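PDB 7AMK: proto-oncogene tyrosine-protein kinase receptor Ret from Danio rerio, which acts as a receptor tyrosine kinase whose glycosylated, cadherin-like extracellular domains take part in assembly with GDNF and GFR alpha 1. Local coordinates for the glycan on Asn439. Numbering follows the deposited sequence.

The glycan on Asn439. Residues 420-421, 423-424, 439-440. With NAG (2-acetamido-2-deoxy-beta-D-glucopyranose), chain B; NAG (2-acetamido-2-deoxy-beta-D-glucopyranose), chain C; FUC (alpha-L-fucopyranose), chain D.
Asn439 carries an N-linked glycan, its ND2 bonded to C1 of NAG (chain B), and Trp421 offers a worked example of how an aromatic side chain supports a sugar core. Trp421 lies in the 3-10 helix 418-422; with CG anti to the carbonyl carbon (chi1 -59°) and chi2 at -14°, one face of its indole is turned to both sugars, under C4 of NAG (chain B) and C1 of NAG (chain C). CB meets the acetamide methyl C8 and C2 of NAG (chain B), and CG faces C2. Further out, CD1 and Trp421 NE1 pass near the 3-hydroxyl, NE1 lying 4.0 Å from O3 of NAG (chain B), while CD2 faces C4. CE2 lies by C5 and C1 of NAG (chain C), CZ3 by C1. Trp421 CZ2 touches C5 of NAG (chain C) at 3.5 Å, and CH2, at the tip, lies 3.9 Å from C3. C1 of NAG (chain C) sits over the six-membered ring of Trp421 towards its rim, 3.9 Å from the centroid, in a CH-pi contact. Between the sugars, O3 of NAG (chain B) donates to the ring oxygen O5 of NAG (chain C) at 2.6 Å, restraining their mutual rotation. Ser424 OG donates to the acetamide carbonyl O7 of NAG (chain B) at 3.2 Å. Asp440 OD2 lies 2.9 Å from O6 of NAG (chain B), but that oxygen links the core fucose, so two acceptors meet unless the carboxyl is protonated. The bond-length approach of the FUC methyl C6 to Asn439 OD1 is a modelling error without meaning. The site holds the glycan stem against RET Cadherin like domain 4, probably shielding this surface.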
# COMPACT_ATOMS: atom_id res chain seq x y z
N TYR A 420 -14.72 11.06 -39.45
CA TYR A 420 -14.34 11.04 -38.04
C TYR A 420 -14.63 9.70 -37.36
O TYR A 420 -14.25 9.52 -36.19
CB TYR A 420 -15.03 12.19 -37.30
CG TYR A 420 -14.63 13.55 -37.83
CD1 TYR A 420 -13.47 14.18 -37.39
CD2 TYR A 420 -15.38 14.19 -38.80
CE1 TYR A 420 -13.08 15.41 -37.88
CE2 TYR A 420 -15.00 15.42 -39.30
CZ TYR A 420 -13.85 16.03 -38.84
OH TYR A 420 -13.48 17.25 -39.33
N TRP A 421 -15.27 8.76 -38.06
CA TRP A 421 -15.43 7.41 -37.54
C TRP A 421 -14.11 6.66 -37.51
O TRP A 421 -14.01 5.64 -36.82
CB TRP A 421 -16.42 6.61 -38.40
CG TRP A 421 -17.77 7.22 -38.47
CD1 TRP A 421 -18.26 8.21 -37.68
CD2 TRP A 421 -18.81 6.88 -39.39
NE1 TRP A 421 -19.55 8.51 -38.05
CE2 TRP A 421 -19.91 7.71 -39.10
CE3 TRP A 421 -18.92 5.96 -40.44
CZ2 TRP A 421 -21.11 7.65 -39.81
CZ3 TRP A 421 -20.11 5.89 -41.14
CH2 TRP A 421 -21.19 6.73 -40.82
N VAL A 423 -11.41 7.06 -36.09
CA VAL A 423 -10.74 7.02 -34.80
C VAL A 423 -11.79 7.09 -33.71
O VAL A 423 -12.80 7.77 -33.86
CB VAL A 423 -9.73 8.18 -34.66
CG1 VAL A 423 -9.37 8.40 -33.20
CG2 VAL A 423 -8.48 7.87 -35.49
N SER A 424 -11.56 6.34 -32.64
CA SER A 424 -12.42 6.38 -31.46
C SER A 424 -11.52 6.39 -30.23
O SER A 424 -10.30 6.28 -30.33
CB SER A 424 -13.39 5.20 -31.45
OG SER A 424 -14.32 5.35 -30.39
N ASN A 439 -10.90 2.82 -35.70
CA ASN A 439 -12.21 2.19 -35.67
C ASN A 439 -12.60 1.71 -37.06
O ASN A 439 -12.43 0.53 -37.38
CB ASN A 439 -13.24 3.17 -35.09
CG ASN A 439 -14.67 2.67 -35.26
OD1 ASN A 439 -14.93 1.46 -35.31
ND2 ASN A 439 -15.61 3.62 -35.35
N ASP A 440 -13.11 2.61 -37.91
CA ASP A 440 -13.54 2.26 -39.26
C ASP A 440 -12.44 2.64 -40.23
O ASP A 440 -12.14 3.83 -40.41
CB ASP A 440 -14.85 2.96 -39.62
CG ASP A 440 -15.43 2.49 -40.96
OD1 ASP A 440 -14.66 2.03 -41.84
OD2 ASP A 440 -16.66 2.56 -41.13
C1 NAG B . -17.01 3.34 -35.53
C2 NAG B . -17.85 4.58 -35.21
C3 NAG B . -19.33 4.31 -35.48
C4 NAG B . -19.54 3.76 -36.88
C5 NAG B . -18.62 2.57 -37.13
C6 NAG B . -18.67 2.07 -38.55
C7 NAG B . -16.84 6.01 -33.50
C8 NAG B . -16.12 6.67 -34.64
N2 NAG B . -17.65 5.00 -33.83
O3 NAG B . -20.02 5.55 -35.33
O4 NAG B . -20.87 3.29 -37.03
O5 NAG B . -17.25 2.94 -36.87
O6 NAG B . -17.66 1.11 -38.81
O7 NAG B . -16.68 6.36 -32.33
C1 NAG C . -21.69 4.29 -37.65
C2 NAG C . -22.84 3.56 -38.32
C3 NAG C . -23.80 4.56 -38.95
C4 NAG C . -24.27 5.57 -37.91
C5 NAG C . -23.07 6.21 -37.22
C6 NAG C . -23.46 7.09 -36.05
C7 NAG C . -22.02 1.35 -39.03
C8 NAG C . -21.53 0.52 -40.18
N2 NAG C . -22.35 2.62 -39.32
O3 NAG C . -24.92 3.88 -39.52
O4 NAG C . -25.08 6.56 -38.52
O5 NAG C . -22.20 5.21 -36.69
O6 NAG C . -23.26 6.42 -34.81
O7 NAG C . -22.13 0.89 -37.89
C1 FUC D . -17.93 -0.10 -38.08
C2 FUC D . -17.51 -1.33 -38.95
C3 FUC D . -15.97 -1.42 -39.09
C4 FUC D . -15.29 -1.34 -37.70
C5 FUC D . -15.79 -0.08 -36.99
C6 FUC D . -15.19 0.14 -35.59
O2 FUC D . -18.16 -1.36 -40.24
O3 FUC D . -15.61 -2.66 -39.68
O4 FUC D . -15.60 -2.50 -36.93
O5 FUC D . -17.23 -0.10 -36.85